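Local coordinates for protein acetylornithine aminotransferase (Aquifex aeolicus, PDB 2EH6) that catalyses the pyridoxal-phosphate-dependent transfer of an amino group from N(2)-acetyl-L-ornithine to 2-oxoglutarate in arginine biosynthesis, working as a homodimer, at residues Y30-V34 and H363-A367; K335-L341 and V370-I374; G17-L22 and L42-Y46; Q72-A76 and K88-A92. All coordinates share one frame. Numbering follows the deposited sequence.

Contact 1 of 4, residues Y30-V34 and H363-A367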
loop_
_atom_site.group_PDB
_atom_site.type_symbol
_atom_site.label_atom_id
_atom_site.label_comp_id
_atom_site.label_asym_id
_atom_site.label_seq_id
_atom_site.Cartn_x
_atom_site.Cartn_y
_atom_site.Cartn_z
ATOM N N TYR A 30 -23.457 -11.420 -13.297
ATOM C CA TYR A 30 -23.893 -10.365 -12.385
ATOM C C TYR A 30 -23.615 -8.966 -12.935
ATOM O O TYR A 30 -22.523 -8.698 -13.437
ATOM C CB TYR A 30 -23.181 -10.478 -11.032
ATOM C CG TYR A 30 -23.318 -11.809 -10.339
ATOM C CD1 TYR A 30 -22.497 -12.882 -10.678
ATOM C CD2 TYR A 30 -24.250 -11.986 -9.316
ATOM C CE1 TYR A 30 -22.594 -14.095 -10.013
ATOM C CE2 TYR A 30 -24.355 -13.194 -8.649
ATOM C CZ TYR A 30 -23.524 -14.242 -8.998
ATOM O OH TYR A 30 -23.613 -15.430 -8.317
ATOM N N LEU A 31 -24.610 -8.086 -12.839
ATOM C CA LEU A 31 -24.457 -6.697 -13.274
ATOM C C LEU A 31 -23.745 -6.053 -12.083
ATOM O O LEU A 31 -24.237 -6.096 -10.954
ATOM C CB LEU A 31 -25.833 -6.059 -13.510
ATOM C CG LEU A 31 -25.951 -4.594 -13.956
ATOM C CD1 LEU A 31 -25.101 -4.323 -15.181
ATOM C CD2 LEU A 31 -27.417 -4.291 -14.254
ATOM N N ASP A 32 -22.584 -5.466 -12.339
ATOM C CA ASP A 32 -21.772 -4.886 -11.279
ATOM C C ASP A 32 -22.020 -3.419 -10.949
ATOM O O ASP A 32 -21.567 -2.527 -11.660
ATOM C CB ASP A 32 -20.296 -5.104 -11.621
ATOM C CG ASP A 32 -19.360 -4.620 -10.529
ATOM O OD1 ASP A 32 -19.832 -4.336 -9.408
ATOM O OD2 ASP A 32 -18.146 -4.540 -10.796
ATOM N N PHE A 33 -22.737 -3.179 -9.858
ATOM C CA PHE A 33 -23.014 -1.818 -9.423
ATOM C C PHE A 33 -22.236 -1.462 -8.159
ATOM O O PHE A 33 -22.651 -0.607 -7.375
ATOM C CB PHE A 33 -24.514 -1.619 -9.205
ATOM C CG PHE A 33 -25.218 -1.072 -10.411
ATOM C CD1 PHE A 33 -25.165 -1.751 -11.622
ATOM C CD2 PHE A 33 -25.889 0.145 -10.350
ATOM C CE1 PHE A 33 -25.765 -1.223 -12.763
ATOM C CE2 PHE A 33 -26.491 0.680 -11.482
ATOM C CZ PHE A 33 -26.428 -0.004 -12.691
ATOM N N VAL A 34 -21.099 -2.126 -7.979
ATOM C CA VAL A 34 -20.231 -1.886 -6.831
ATOM C C VAL A 34 -18.795 -1.628 -7.306
ATOM O O VAL A 34 -18.016 -0.965 -6.623
ATOM C CB VAL A 34 -20.229 -3.097 -5.863
ATOM C CG1 VAL A 34 -19.127 -2.941 -4.831
ATOM C CG2 VAL A 34 -21.581 -3.201 -5.164
ATOM N N HIS A 363 -28.369 -0.235 -18.743
ATOM C CA HIS A 363 -27.875 -0.993 -17.592
ATOM C C HIS A 363 -28.531 -0.488 -16.312
ATOM O O HIS A 363 -28.899 -1.272 -15.434
ATOM C CB HIS A 363 -26.359 -0.843 -17.484
ATOM C CG HIS A 363 -25.610 -1.418 -18.645
ATOM N ND1 HIS A 363 -24.371 -0.950 -19.036
ATOM C CD2 HIS A 363 -25.907 -2.443 -19.477
ATOM C CE1 HIS A 363 -23.939 -1.664 -20.060
ATOM N NE2 HIS A 363 -24.851 -2.577 -20.346
ATOM N N ILE A 364 -28.670 0.830 -16.209
ATOM C CA ILE A 364 -29.300 1.439 -15.047
ATOM C C ILE A 364 -30.717 0.885 -14.899
ATOM O O ILE A 364 -31.139 0.524 -13.802
ATOM C CB ILE A 364 -29.370 2.981 -15.189
ATOM C CG1 ILE A 364 -27.957 3.573 -15.233
ATOM C CG2 ILE A 364 -30.166 3.579 -14.037
ATOM C CD1 ILE A 364 -27.107 3.286 -14.000
ATOM N N ASP A 365 -31.445 0.811 -16.009
ATOM C CA ASP A 365 -32.812 0.297 -15.981
ATOM C C ASP A 365 -32.855 -1.120 -15.433
ATOM O O ASP A 365 -33.739 -1.468 -14.647
ATOM C CB ASP A 365 -33.431 0.323 -17.382
ATOM C CG ASP A 365 -33.626 1.731 -17.903
ATOM O OD1 ASP A 365 -33.828 2.643 -17.073
ATOM O OD2 ASP A 365 -33.588 1.924 -19.139
ATOM N N ARG A 366 -31.893 -1.932 -15.853
ATOM C CA ARG A 366 -31.793 -3.315 -15.411
ATOM C C ARG A 366 -31.686 -3.363 -13.892
ATOM O O ARG A 366 -32.411 -4.110 -13.230
ATOM C CB ARG A 366 -30.555 -3.965 -16.031
ATOM C CG ARG A 366 -30.549 -3.970 -17.551
ATOM C CD ARG A 366 -31.319 -5.154 -18.095
ATOM N NE ARG A 366 -30.692 -6.414 -17.701
ATOM C CZ ARG A 366 -31.176 -7.619 -17.989
ATOM N NH1 ARG A 366 -32.305 -7.740 -18.679
ATOM N NH2 ARG A 366 -30.531 -8.706 -17.586
ATOM N N ALA A 367 -30.777 -2.561 -13.343
ATOM C CA ALA A 367 -30.570 -2.515 -11.900
ATOM C C ALA A 367 -31.814 -1.999 -11.178
ATOM O O ALA A 367 -32.203 -2.529 -10.136
ATOM C CB ALA A 367 -29.373 -1.633 -11.571
#

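Contact 2 of 4, residues K335-L341 and V370-I374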
loop_
_atom_site.group_PDB
_atom_site.type_symbol
_atom_site.label_atom_id
_atom_site.label_comp_id
_atom_site.label_asym_id
_atom_site.label_seq_id
_atom_site.Cartn_x
_atom_site.Cartn_y
_atom_site.Cartn_z
ATOM N N LYS A 335 -30.467 -10.659 -1.659
ATOM C CA LYS A 335 -31.567 -10.813 -2.603
ATOM C C LYS A 335 -31.177 -10.293 -3.979
ATOM O O LYS A 335 -31.488 -10.914 -4.996
ATOM C CB LYS A 335 -32.810 -10.076 -2.095
ATOM C CG LYS A 335 -33.429 -10.708 -0.852
ATOM C CD LYS A 335 -34.581 -9.882 -0.300
ATOM C CE LYS A 335 -35.193 -10.550 0.931
ATOM N NZ LYS A 335 -36.275 -9.729 1.550
ATOM N N ALA A 336 -30.491 -9.154 -4.014
ATOM C CA ALA A 336 -30.065 -8.580 -5.284
ATOM C C ALA A 336 -29.041 -9.511 -5.929
ATOM O O ALA A 336 -29.064 -9.748 -7.141
ATOM C CB ALA A 336 -29.460 -7.194 -5.061
ATOM N N LEU A 337 -28.145 -10.040 -5.104
ATOM C CA LEU A 337 -27.110 -10.949 -5.575
ATOM C C LEU A 337 -27.760 -12.135 -6.284
ATOM O O LEU A 337 -27.387 -12.490 -7.403
ATOM C CB LEU A 337 -26.279 -11.443 -4.390
ATOM C CG LEU A 337 -25.140 -12.426 -4.671
ATOM C CD1 LEU A 337 -24.087 -11.766 -5.544
ATOM C CD2 LEU A 337 -24.527 -12.880 -3.353
ATOM N N GLU A 338 -28.737 -12.740 -5.619
ATOM C CA GLU A 338 -29.447 -13.884 -6.168
ATOM C C GLU A 338 -30.068 -13.536 -7.520
ATOM O O GLU A 338 -30.177 -14.393 -8.397
ATOM C CB GLU A 338 -30.529 -14.337 -5.181
ATOM C CG GLU A 338 -31.185 -15.672 -5.502
ATOM C CD GLU A 338 -32.133 -15.598 -6.683
ATOM O OE1 GLU A 338 -33.087 -14.790 -6.634
ATOM O OE2 GLU A 338 -31.930 -16.353 -7.660
ATOM N N LYS A 339 -30.460 -12.277 -7.695
ATOM C CA LYS A 339 -31.067 -11.849 -8.949
ATOM C C LYS A 339 -30.067 -11.295 -9.963
ATOM O O LYS A 339 -30.451 -10.602 -10.902
ATOM C CB LYS A 339 -32.162 -10.813 -8.687
ATOM C CG LYS A 339 -33.268 -11.315 -7.771
ATOM C CD LYS A 339 -34.616 -10.714 -8.135
ATOM C CE LYS A 339 -35.727 -11.320 -7.290
ATOM N NZ LYS A 339 -37.051 -11.214 -7.964
ATOM N N GLY A 340 -28.789 -11.600 -9.769
ATOM C CA GLY A 340 -27.769 -11.141 -10.699
ATOM C C GLY A 340 -27.381 -9.672 -10.625
ATOM O O GLY A 340 -26.981 -9.084 -11.634
ATOM N N LEU A 341 -27.502 -9.074 -9.444
ATOM C CA LEU A 341 -27.135 -7.670 -9.265
ATOM C C LEU A 341 -26.271 -7.493 -8.027
ATOM O O LEU A 341 -26.644 -7.924 -6.932
ATOM C CB LEU A 341 -28.376 -6.778 -9.129
ATOM C CG LEU A 341 -28.042 -5.302 -8.846
ATOM C CD1 LEU A 341 -27.395 -4.688 -10.082
ATOM C CD2 LEU A 341 -29.299 -4.531 -8.467
ATOM N N VAL A 370 -34.518 -4.689 -10.777
ATOM C CA VAL A 370 -34.206 -5.614 -9.693
ATOM C C VAL A 370 -34.514 -4.976 -8.343
ATOM O O VAL A 370 -35.067 -5.618 -7.449
ATOM C CB VAL A 370 -32.723 -6.025 -9.724
ATOM C CG1 VAL A 370 -32.366 -6.789 -8.458
ATOM C CG2 VAL A 370 -32.453 -6.882 -10.954
ATOM N N LEU A 371 -34.146 -3.708 -8.198
ATOM C CA LEU A 371 -34.392 -2.981 -6.960
ATOM C C LEU A 371 -35.889 -2.866 -6.688
ATOM O O LEU A 371 -36.344 -3.051 -5.558
ATOM C CB LEU A 371 -33.768 -1.586 -7.043
ATOM C CG LEU A 371 -32.239 -1.559 -7.043
ATOM C CD1 LEU A 371 -31.746 -0.134 -7.251
ATOM C CD2 LEU A 371 -31.726 -2.116 -5.728
ATOM N N ARG A 372 -36.653 -2.558 -7.732
ATOM C CA ARG A 372 -38.097 -2.425 -7.600
ATOM C C ARG A 372 -38.692 -3.738 -7.098
ATOM O O ARG A 372 -39.606 -3.743 -6.272
ATOM C CB ARG A 372 -38.720 -2.049 -8.951
ATOM C CG ARG A 372 -40.228 -1.789 -8.905
ATOM C CD ARG A 372 -40.736 -1.260 -10.240
ATOM N NE ARG A 372 -42.123 -0.784 -10.182
ATOM C CZ ARG A 372 -43.202 -1.565 -10.201
ATOM N NH1 ARG A 372 -43.080 -2.884 -10.275
ATOM N NH2 ARG A 372 -44.413 -1.021 -10.158
ATOM N N GLU A 373 -38.160 -4.854 -7.586
ATOM C CA GLU A 373 -38.661 -6.164 -7.190
ATOM C C GLU A 373 -38.242 -6.649 -5.803
ATOM O O GLU A 373 -38.913 -7.504 -5.226
ATOM C CB GLU A 373 -38.262 -7.217 -8.231
ATOM C CG GLU A 373 -38.951 -7.054 -9.576
ATOM C CD GLU A 373 -40.473 -7.077 -9.466
ATOM O OE1 GLU A 373 -41.025 -8.094 -8.991
ATOM O OE2 GLU A 373 -41.116 -6.075 -9.853
ATOM N N ILE A 374 -37.154 -6.113 -5.256
ATOM C CA ILE A 374 -36.698 -6.566 -3.943
ATOM C C ILE A 374 -36.945 -5.608 -2.783
ATOM O O ILE A 374 -37.150 -6.041 -1.651
ATOM C CB ILE A 374 -35.186 -6.914 -3.956
ATOM C CG1 ILE A 374 -34.353 -5.648 -4.147
ATOM C CG2 ILE A 374 -34.894 -7.923 -5.061
ATOM C CD1 ILE A 374 -32.852 -5.890 -4.086
#

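Contact 3 of 4, residues G17-L22 and L42-Y46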
loop_
_atom_site.group_PDB
_atom_site.type_symbol
_atom_site.label_atom_id
_atom_site.label_comp_id
_atom_site.label_asym_id
_atom_site.label_seq_id
_atom_site.Cartn_x
_atom_site.Cartn_y
_atom_site.Cartn_z
ATOM N N GLY A 17 -14.325 -11.106 -15.542
ATOM C CA GLY A 17 -15.205 -9.979 -15.751
ATOM C C GLY A 17 -15.155 -9.503 -17.188
ATOM O O GLY A 17 -14.150 -9.667 -17.873
ATOM N N LYS A 18 -16.253 -8.919 -17.650
ATOM C CA LYS A 18 -16.328 -8.390 -19.005
ATOM C C LYS A 18 -17.263 -7.196 -18.991
ATOM O O LYS A 18 -18.458 -7.341 -18.733
ATOM C CB LYS A 18 -16.857 -9.446 -19.980
ATOM C CG LYS A 18 -16.793 -8.997 -21.433
ATOM C CD LYS A 18 -15.398 -8.471 -21.761
ATOM C CE LYS A 18 -15.151 -8.380 -23.257
ATOM N NZ LYS A 18 -14.208 -7.264 -23.581
ATOM N N GLY A 19 -16.719 -6.015 -19.264
ATOM C CA GLY A 19 -17.537 -4.817 -19.257
ATOM C C GLY A 19 -18.033 -4.516 -17.855
ATOM O O GLY A 19 -17.241 -4.421 -16.915
ATOM N N VAL A 20 -19.345 -4.366 -17.709
ATOM C CA VAL A 20 -19.940 -4.077 -16.413
ATOM C C VAL A 20 -20.502 -5.344 -15.764
ATOM O O VAL A 20 -21.280 -5.272 -14.808
ATOM C CB VAL A 20 -21.073 -3.034 -16.545
ATOM C CG1 VAL A 20 -20.497 -1.694 -16.973
ATOM C CG2 VAL A 20 -22.100 -3.506 -17.565
ATOM N N TYR A 21 -20.092 -6.499 -16.281
ATOM C CA TYR A 21 -20.552 -7.781 -15.751
ATOM C C TYR A 21 -19.436 -8.621 -15.144
ATOM O O TYR A 21 -18.291 -8.569 -15.586
ATOM C CB TYR A 21 -21.224 -8.606 -16.860
ATOM C CG TYR A 21 -22.509 -8.003 -17.374
ATOM C CD1 TYR A 21 -23.717 -8.219 -16.711
ATOM C CD2 TYR A 21 -22.507 -7.167 -18.489
ATOM C CE1 TYR A 21 -24.892 -7.607 -17.145
ATOM C CE2 TYR A 21 -23.671 -6.551 -18.929
ATOM C CZ TYR A 21 -24.859 -6.773 -18.252
ATOM O OH TYR A 21 -26.004 -6.137 -18.673
ATOM N N LEU A 22 -19.799 -9.403 -14.131
ATOM C CA LEU A 22 -18.872 -10.309 -13.469
ATOM C C LEU A 22 -19.480 -11.713 -13.535
ATOM O O LEU A 22 -20.704 -11.867 -13.552
ATOM C CB LEU A 22 -18.661 -9.904 -12.009
ATOM C CG LEU A 22 -17.639 -8.783 -11.772
ATOM C CD1 LEU A 22 -17.690 -8.318 -10.324
ATOM C CD2 LEU A 22 -16.250 -9.299 -12.115
ATOM N N LEU A 42 -13.363 1.680 -15.185
ATOM C CA LEU A 42 -13.663 1.373 -16.587
ATOM C C LEU A 42 -14.213 -0.046 -16.773
ATOM O O LEU A 42 -14.162 -0.603 -17.875
ATOM C CB LEU A 42 -12.409 1.544 -17.449
ATOM C CG LEU A 42 -11.711 2.907 -17.368
ATOM C CD1 LEU A 42 -10.494 2.915 -18.283
ATOM C CD2 LEU A 42 -12.676 4.013 -17.765
ATOM N N GLY A 43 -14.746 -0.622 -15.703
ATOM C CA GLY A 43 -15.280 -1.971 -15.791
ATOM C C GLY A 43 -14.164 -2.992 -15.920
ATOM O O GLY A 43 -13.010 -2.701 -15.600
ATOM N N HIS A 44 -14.499 -4.185 -16.404
ATOM C CA HIS A 44 -13.522 -5.254 -16.558
ATOM C C HIS A 44 -13.154 -5.499 -18.013
ATOM O O HIS A 44 -13.959 -5.273 -18.921
ATOM C CB HIS A 44 -14.082 -6.546 -15.958
ATOM C CG HIS A 44 -14.482 -6.415 -14.522
ATOM N ND1 HIS A 44 -13.586 -6.554 -13.483
ATOM C CD2 HIS A 44 -15.676 -6.131 -13.954
ATOM C CE1 HIS A 44 -14.212 -6.361 -12.337
ATOM N NE2 HIS A 44 -15.482 -6.102 -12.594
ATOM N N ALA A 45 -11.932 -5.970 -18.227
ATOM C CA ALA A 45 -11.447 -6.277 -19.563
ATOM C C ALA A 45 -11.620 -5.115 -20.533
ATOM O O ALA A 45 -11.875 -5.321 -21.722
ATOM C CB ALA A 45 -12.164 -7.521 -20.104
ATOM N N TYR A 46 -11.493 -3.894 -20.026
ATOM C CA TYR A 46 -11.616 -2.717 -20.872
ATOM C C TYR A 46 -10.478 -2.803 -21.892
ATOM O O TYR A 46 -9.309 -2.743 -21.528
ATOM C CB TYR A 46 -11.475 -1.451 -20.025
ATOM C CG TYR A 46 -11.836 -0.188 -20.761
ATOM C CD1 TYR A 46 -13.166 0.120 -21.040
ATOM C CD2 TYR A 46 -10.848 0.710 -21.170
ATOM C CE1 TYR A 46 -13.508 1.292 -21.705
ATOM C CE2 TYR A 46 -11.180 1.886 -21.836
ATOM C CZ TYR A 46 -12.510 2.169 -22.097
ATOM O OH TYR A 46 -12.843 3.339 -22.731
#

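Contact 4 of 4, residues Q72-A76 and K88-A92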
loop_
_atom_site.group_PDB
_atom_site.type_symbol
_atom_site.label_atom_id
_atom_site.label_comp_id
_atom_site.label_asym_id
_atom_site.label_seq_id
_atom_site.Cartn_x
_atom_site.Cartn_y
_atom_site.Cartn_z
ATOM N N GLN A 72 6.033 8.242 -14.171
ATOM C CA GLN A 72 5.480 8.976 -13.030
ATOM C C GLN A 72 5.263 10.435 -13.453
ATOM O O GLN A 72 4.234 11.038 -13.143
ATOM C CB GLN A 72 6.435 8.915 -11.825
ATOM C CG GLN A 72 6.249 7.672 -10.944
ATOM C CD GLN A 72 7.271 7.575 -9.813
ATOM O OE1 GLN A 72 7.540 8.550 -9.109
ATOM N NE2 GLN A 72 7.834 6.389 -9.631
ATOM N N GLU A 73 6.236 10.997 -14.166
ATOM C CA GLU A 73 6.126 12.377 -14.640
ATOM C C GLU A 73 4.889 12.555 -15.512
ATOM O O GLU A 73 4.114 13.486 -15.314
ATOM C CB GLU A 73 7.355 12.775 -15.466
ATOM C CG GLU A 73 8.610 13.045 -14.671
ATOM C CD GLU A 73 8.496 14.268 -13.780
ATOM O OE1 GLU A 73 7.612 15.120 -14.026
ATOM O OE2 GLU A 73 9.308 14.382 -12.841
ATOM N N GLU A 74 4.714 11.657 -16.481
ATOM C CA GLU A 74 3.578 11.731 -17.395
ATOM C C GLU A 74 2.225 11.694 -16.702
ATOM O O GLU A 74 1.342 12.486 -17.021
ATOM C CB GLU A 74 3.629 10.602 -18.431
ATOM C CG GLU A 74 2.258 10.316 -19.048
ATOM C CD GLU A 74 2.303 9.404 -20.259
ATOM O OE1 GLU A 74 2.977 8.351 -20.198
ATOM O OE2 GLU A 74 1.642 9.739 -21.269
ATOM N N LEU A 75 2.054 10.764 -15.766
ATOM C CA LEU A 75 0.789 10.653 -15.054
ATOM C C LEU A 75 0.580 11.857 -14.137
ATOM O O LEU A 75 -0.518 12.406 -14.061
ATOM C CB LEU A 75 0.754 9.355 -14.238
ATOM C CG LEU A 75 -0.555 9.084 -13.492
ATOM C CD1 LEU A 75 -1.723 9.141 -14.473
ATOM C CD2 LEU A 75 -0.481 7.723 -12.799
ATOM N N ALA A 76 1.635 12.273 -13.442
ATOM C CA ALA A 76 1.529 13.423 -12.542
ATOM C C ALA A 76 1.051 14.647 -13.323
ATOM O O ALA A 76 0.173 15.383 -12.877
ATOM C CB ALA A 76 2.882 13.714 -11.897
ATOM N N LYS A 88 2.366 19.291 -7.153
ATOM C CA LYS A 88 3.222 18.141 -7.398
ATOM C C LYS A 88 2.540 16.887 -6.861
ATOM O O LYS A 88 1.592 16.965 -6.079
ATOM C CB LYS A 88 4.596 18.333 -6.744
ATOM C CG LYS A 88 5.433 19.444 -7.384
ATOM C CD LYS A 88 6.835 19.497 -6.797
ATOM C CE LYS A 88 7.694 20.548 -7.481
ATOM N NZ LYS A 88 7.697 20.389 -8.962
ATOM N N VAL A 89 3.041 15.731 -7.275
ATOM C CA VAL A 89 2.442 14.462 -6.884
ATOM C C VAL A 89 3.435 13.489 -6.270
ATOM O O VAL A 89 4.610 13.476 -6.634
ATOM C CB VAL A 89 1.806 13.771 -8.134
ATOM C CG1 VAL A 89 1.314 12.360 -7.783
ATOM C CG2 VAL A 89 0.679 14.620 -8.679
ATOM N N PHE A 90 2.950 12.682 -5.329
ATOM C CA PHE A 90 3.759 11.634 -4.714
ATOM C C PHE A 90 2.922 10.382 -4.924
ATOM O O PHE A 90 1.748 10.372 -4.566
ATOM C CB PHE A 90 3.946 11.822 -3.210
ATOM C CG PHE A 90 4.456 10.580 -2.522
ATOM C CD1 PHE A 90 5.769 10.153 -2.707
ATOM C CD2 PHE A 90 3.591 9.783 -1.768
ATOM C CE1 PHE A 90 6.217 8.947 -2.160
ATOM C CE2 PHE A 90 4.025 8.576 -1.216
ATOM C CZ PHE A 90 5.344 8.155 -1.414
ATOM N N PHE A 91 3.521 9.338 -5.490
ATOM C CA PHE A 91 2.785 8.097 -5.757
ATOM C C PHE A 91 2.906 7.034 -4.674
ATOM O O PHE A 91 4.002 6.707 -4.234
ATOM C CB PHE A 91 3.232 7.505 -7.096
ATOM C CG PHE A 91 2.742 8.275 -8.287
ATOM C CD1 PHE A 91 1.400 8.226 -8.657
ATOM C CD2 PHE A 91 3.615 9.066 -9.029
ATOM C CE1 PHE A 91 0.927 8.958 -9.751
ATOM C CE2 PHE A 91 3.157 9.802 -10.130
ATOM C CZ PHE A 91 1.805 9.748 -10.490
ATOM N N ALA A 92 1.763 6.493 -4.257
ATOM C CA ALA A 92 1.725 5.450 -3.240
ATOM C C ALA A 92 1.043 4.217 -3.850
ATOM O O ALA A 92 0.904 4.127 -5.073
ATOM C CB ALA A 92 0.956 5.940 -2.013
HETATM O O HOH W 1 6.392 9.533 -6.527
#

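Contact 1 of 4, residues Y30-V34 and H363-A367
Strand 30-32 crosses helix 363-367 at 116° between their N-to-C directions, the two axes 9.8 Å apart at closest, with Leu31 and Ala367 the nearest pair (CA to CA 7.5 Å). This is helix-on-sheet packing in the small domain of a class-III, fold-type I aminotransferase: the C-terminal helix lies against the sheet that carries strand 29-32. Leu31 and Phe33 both point toward the helix. Leu31 CD2 rests 3.6 Å from His363 O and 3.6 Å from Arg366 CB, the aliphatic base of the arginine. Phe33 packs beside it, touching Ile364 and Ala367. Its CZ is 3.6 Å from Ile364 CD1, at the ring edge, and Ile364 continues onto helix 275-308 at Tyr301 and Phe302. Between Leu31 and Phe33, Asp32 forms an Asx turn as the strand ends, its OD1 accepting from Val34 N at 2.9 Å. Ala367 CB sits over the Phe33 ring face, 3.7 Å from the centroid and 18° off the normal, a CH-pi contact.

Contact 2 of 4, residues K335-L341 and V370-I374
Lys335 begins the contact at the exposed side of helix 330-338, where its CB lies 4.2 Å from Ile374 CG2; their CA atoms, 6.8 Å apart, mark one end of the register. One residue on, Ala336 presents a small side chain beside the C-terminal helix: its CB is 3.8 Å from Ile374 CD1 and 4.5 Å from Val370 CG1. Leu337 points away, onto Tyr30 and Leu342 of the sheet. Lys339, the first residue to leave helical angles, lays its aliphatic chain across the other helix, CB 4.0 Å from Val370 CG1 and CE 4.1 Å from Ile374 CG2, while its NZ ends 4.2 Å from Glu373 CB on the exposed side. The chain then reverses through Gly340, whose phi of 75° suits the C-prime position of a Schellman motif: Leu341 N bonds to Ala336 O at 2.9 Å and Gly340 N to Leu337 O at 2.9 Å. This termination turns Leu341 into its strand with the side chain toward the helix, CD2 3.8 Å from Val370 CG1 and 4.4 Å from Leu371 CD2. Val370 and Ile374, one helical turn apart, thus form an apolar ridge against a helix end and the strand that follows it. Such an alpha-beta connection, capped by a Schellman glycine and packed against the C-terminal helix, belongs to the small alpha/beta domain of this fold-type I enzyme.

Contact 3 of 4, residues G17-L22 and L42-Y46
His44 has the largest buried surface here, followed by Gly19 and Ala45. His44 and Gly19 form a single antiparallel bridge, a hydrogen-bonded pair with CA atoms 4.9 Å apart: Gly19 N donates to His44 O at 2.9 Å, and His44 N to Gly19 O at 2.8 Å. Gly19, with phi 66° and psi -126°, lies in the type II' turn from Lys18 to Tyr21 that links strands 12-18 and 21-24; the two bonds thus pin loop 42-46 to the tip of a hairpin. The imidazole of His44 lies against the hairpin. Leu22 CD2 sits over one ring face, 3.6 Å from the centroid, a CH-pi contact, while His44 CB is 3.4 Å from Gly17 C. A side chain on Gly17 would collide with the ring, and one on Gly43 with Gly19 O. Ala45 turns its CB to Gly17 O at 3.7 Å and to Lys18 CD at 3.8 Å. Leu60, His62 and Glu58 of the second subunit pack on Leu22, His44 and Ala45, respectively. Tyr46 is the N-cap residue of helix 47-59. The contact is therefore a beta-hairpin turn clasping an interhelical loop by one beta bridge, at the dimer interface of the N-terminal part of the fold.

Contact 4 of 4, residues Q72-A76 and K88-A92
This is a buried helix-on-strand contact, in which helix 70-81 lies on strand 87-92, outermost within this chain in the large-domain sheet of the fold-type I aminotransferase. The short axes come within 9.0 Å and make 124° between their N-to-C directions. Phe91 is the centrepiece, pointing toward the helix with its ring edge at the backbone: CE2 is 3.4 Å from Gln72 O and CZ 3.9 Å from Ala76 N. Leu75 CD2 adds a 3.6 Å contact to Phe91 CE1. Two residues back on the same face of the strand, Val89 CB meets Ala76 CB at 3.9 Å, and the small alanine lets the CA atoms of Ala76 and Val89 approach to 5.8 Å. A water joins the segments, donating to Gln72 OE1 at 3.0 Å and accepting from Phe91 N at 3.1 Å; Gln72 NE2 is held by Asn65 and by Gly273 O. The Phe91 side chain lies about 12 Å from a bound pyridoxal phosphate. Thr1 and Tyr2 of the second subunit bind Glu73. Strand 250-255 pairs with strand 87-92 and touches Val89 and Phe91, helix 275-308 packs on Leu75 and Gln72, and helix 95-112 touches Phe90, which points away from helix 70-81.

Contacts 1, 2 and 3 gather round the small-domain sheet, while contact 4 lies in the large domain, its centre about 33 Å from that of contact 1. Contacts 1 and 2 share helix 361-374: successive parts of it pack on a buried strand and on a more exposed helix end, and a probable hydrogen bond from Leu31 N to Gly340 O (2.8 Å) joins them. Contact 3 meets contact 1 through neighbouring strands, with Asp32 N 2.8 Å from Val20 O. Chemistry follows place. Contacts 1 and 4 are buried and largely apolar round a phenylalanine, contact 4 adding a water bridge; contact 2 is partly exposed, with aliphatic parts of two lysines; contact 3 alone is tied by direct backbone hydrogen bonds between its segments.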